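Local coordinates for Cys-Gly metallodipeptidase DUG1 (Saccharomyces cerevisiae, PDB 4G1P), which hydrolyses the dipeptide Cys-Gly as a homodimeric di-zinc M20-family metallopeptidase and is the catalytic component of the glutathione-degrading DUG complex, at the interface of chains A and B. Coordinates in Å, arbitrary orientation; residue numbers count along the deposited sequence, not the author numbering. Chains: chain A/B, Cys-Gly metallodipeptidase DUG1.

The interface of chains A and B. Residues chain A 295-296, 450-452; chain B 230-232.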
ATOM      1  N   ALA A 295      -4.655  22.573 -13.662  1.00 25.27           N
ATOM      2  CA  ALA A 295      -3.665  22.095 -12.709  1.00 25.10           C
ATOM      3  C   ALA A 295      -4.048  20.694 -12.260  1.00 25.16           C
ATOM      4  O   ALA A 295      -3.199  19.854 -11.971  1.00 24.83           O
ATOM      5  CB  ALA A 295      -3.593  23.031 -11.529  1.00 19.09           C
ATOM      6  N   THR A 296      -5.349  20.465 -12.210  1.00 24.56           N
ATOM      7  CA  THR A 296      -5.914  19.187 -11.827  1.00 22.92           C
ATOM      8  C   THR A 296      -5.757  18.134 -12.923  1.00 23.24           C
ATOM      9  O   THR A 296      -5.425  16.986 -12.655  1.00 25.33           O
ATOM     10  CB  THR A 296      -7.378  19.373 -11.479  1.00 19.76           C
ATOM     11  OG1 THR A 296      -7.481  19.650 -10.080  1.00 21.16           O
ATOM     12  CG2 THR A 296      -8.127  18.159 -11.764  1.00 21.89           C
ATOM     13  N   HIS A 450       4.710  17.272  -4.355  1.00 23.95           N
ATOM     14  CA  HIS A 450       4.167  16.053  -3.750  1.00 19.42           C
ATOM     15  C   HIS A 450       3.557  15.135  -4.799  1.00 21.70           C
ATOM     16  O   HIS A 450       2.784  14.230  -4.474  1.00 25.94           O
ATOM     17  CB  HIS A 450       3.132  16.378  -2.668  1.00 16.58           C
ATOM     18  CG  HIS A 450       3.696  17.103  -1.492  1.00 19.49           C
ATOM     19  ND1 HIS A 450       3.076  17.118  -0.260  1.00 21.64           N
ATOM     20  CD2 HIS A 450       4.822  17.841  -1.355  1.00 21.00           C
ATOM     21  CE1 HIS A 450       3.798  17.829   0.586  1.00 21.78           C
ATOM     22  NE2 HIS A 450       4.861  18.285  -0.056  1.00 21.78           N
ATOM     23  N   SER A 451       3.904  15.368  -6.057  1.00 19.25           N
ATOM     24  CA  SER A 451       3.307  14.624  -7.149  1.00 19.55           C
ATOM     25  C   SER A 451       4.381  14.128  -8.122  1.00 21.36           C
ATOM     26  O   SER A 451       5.567  14.216  -7.817  1.00 23.59           O
ATOM     27  CB  SER A 451       2.274  15.498  -7.849  1.00 20.53           C
ATOM     28  OG  SER A 451       1.465  14.728  -8.716  1.00 27.14           O
ATOM     29  N   ILE A 452       3.973  13.594  -9.274  1.00 22.10           N
ATOM     30  CA  ILE A 452       4.931  13.205 -10.312  1.00 23.46           C
ATOM     31  C   ILE A 452       5.280  14.396 -11.186  1.00 24.15           C
ATOM     32  O   ILE A 452       4.460  15.307 -11.354  1.00 23.55           O
ATOM     33  CB  ILE A 452       4.394  12.103 -11.246  1.00 25.00           C
ATOM     34  CG1 ILE A 452       3.016  12.490 -11.784  1.00 25.27           C
ATOM     35  CG2 ILE A 452       4.363  10.742 -10.540  1.00 21.48           C
ATOM     36  CD1 ILE A 452       2.534  11.605 -12.901  1.00 20.37           C
TER
ATOM     37  N   ALA B 230      -2.980  13.288 -12.059  1.00 18.80           N
ATOM     38  CA  ALA B 230      -1.859  12.879 -11.230  1.00 19.78           C
ATOM     39  C   ALA B 230      -2.144  13.214  -9.766  1.00 20.94           C
ATOM     40  O   ALA B 230      -3.093  13.945  -9.468  1.00 20.37           O
ATOM     41  CB  ALA B 230      -0.596  13.539 -11.696  1.00 14.47           C
ATOM     42  N   ASP B 231      -1.348  12.660  -8.856  1.00 19.05           N
ATOM     43  CA  ASP B 231      -1.568  12.887  -7.436  1.00 18.55           C
ATOM     44  C   ASP B 231      -1.557  14.385  -7.153  1.00 21.22           C
ATOM     45  O   ASP B 231      -0.923  15.160  -7.868  1.00 22.92           O
ATOM     46  CB  ASP B 231      -0.525  12.155  -6.585  1.00 18.94           C
ATOM     47  CG  ASP B 231      -0.774  10.637  -6.497  1.00 22.30           C
ATOM     48  OD1 ASP B 231      -1.810  10.154  -7.001  1.00 19.36           O
ATOM     49  OD2 ASP B 231       0.074   9.924  -5.912  1.00 22.29           O
ATOM     50  N   LEU B 232      -2.300  14.799  -6.138  1.00 21.84           N
ATOM     51  CA  LEU B 232      -2.426  16.216  -5.828  1.00 21.03           C
ATOM     52  C   LEU B 232      -1.949  16.466  -4.414  1.00 23.25           C
ATOM     53  O   LEU B 232      -2.193  15.653  -3.513  1.00 24.25           O
ATOM     54  CB  LEU B 232      -3.877  16.682  -5.963  1.00 18.25           C
ATOM     55  CG  LEU B 232      -4.528  16.643  -7.351  1.00 20.08           C
ATOM     56  CD1 LEU B 232      -5.947  17.170  -7.297  1.00 17.64           C
ATOM     57  CD2 LEU B 232      -3.738  17.416  -8.365  1.00 17.21           C
TER
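The stretch right after the zinc ligand A:His450 of this M20-family dipeptidase, A:Ser451 and A:Ile452, meets B:Ala230 and B:Asp231 of the partner subunit, whose segment runs into strand 232-233. The protein is a homodimer, and two-fold symmetry repeats the contact with the chains exchanged. The patch centre lies about 16 Å from A:Glu171, the likely proton acceptor. Because the partner segment touches the residues next to A:His450, it borders the metal-binding loop and may help steady it. A hydrogen bond runs from the hydroxyl OG of A:Ser451 to the backbone carbonyl O of B:Asp231, 2.6 Å long. It meets the C=O bond at a bent angle of 124°. The donor also sits well off the carbonyl plane, tilted by 35°. A chi1 of -167° in A:Ser451 sets OG opposite its own backbone N and carries it across to chain B. Without that hydroxyl, as with an alanine here, the carbonyl of B:Asp231 would probably lose this donor, and the partner segment would be less firmly tied to the histidine loop. Next along the chain, the CG1 branch of A:Ile452 reaches the methyl CB of B:Ala230 at 3.8 Å. Its terminal CD1 sits beside the same methyl, so CG1 and CD1 of the longer branch do the touching. On the other flank, B:Leu232 extends toward the end of helix 289-296 of chain A. There its CD1 methyl comes 4.0 Å from the hydroxyl OG1 of A:Thr296, a looser approach in which the two side chains cross at a slant.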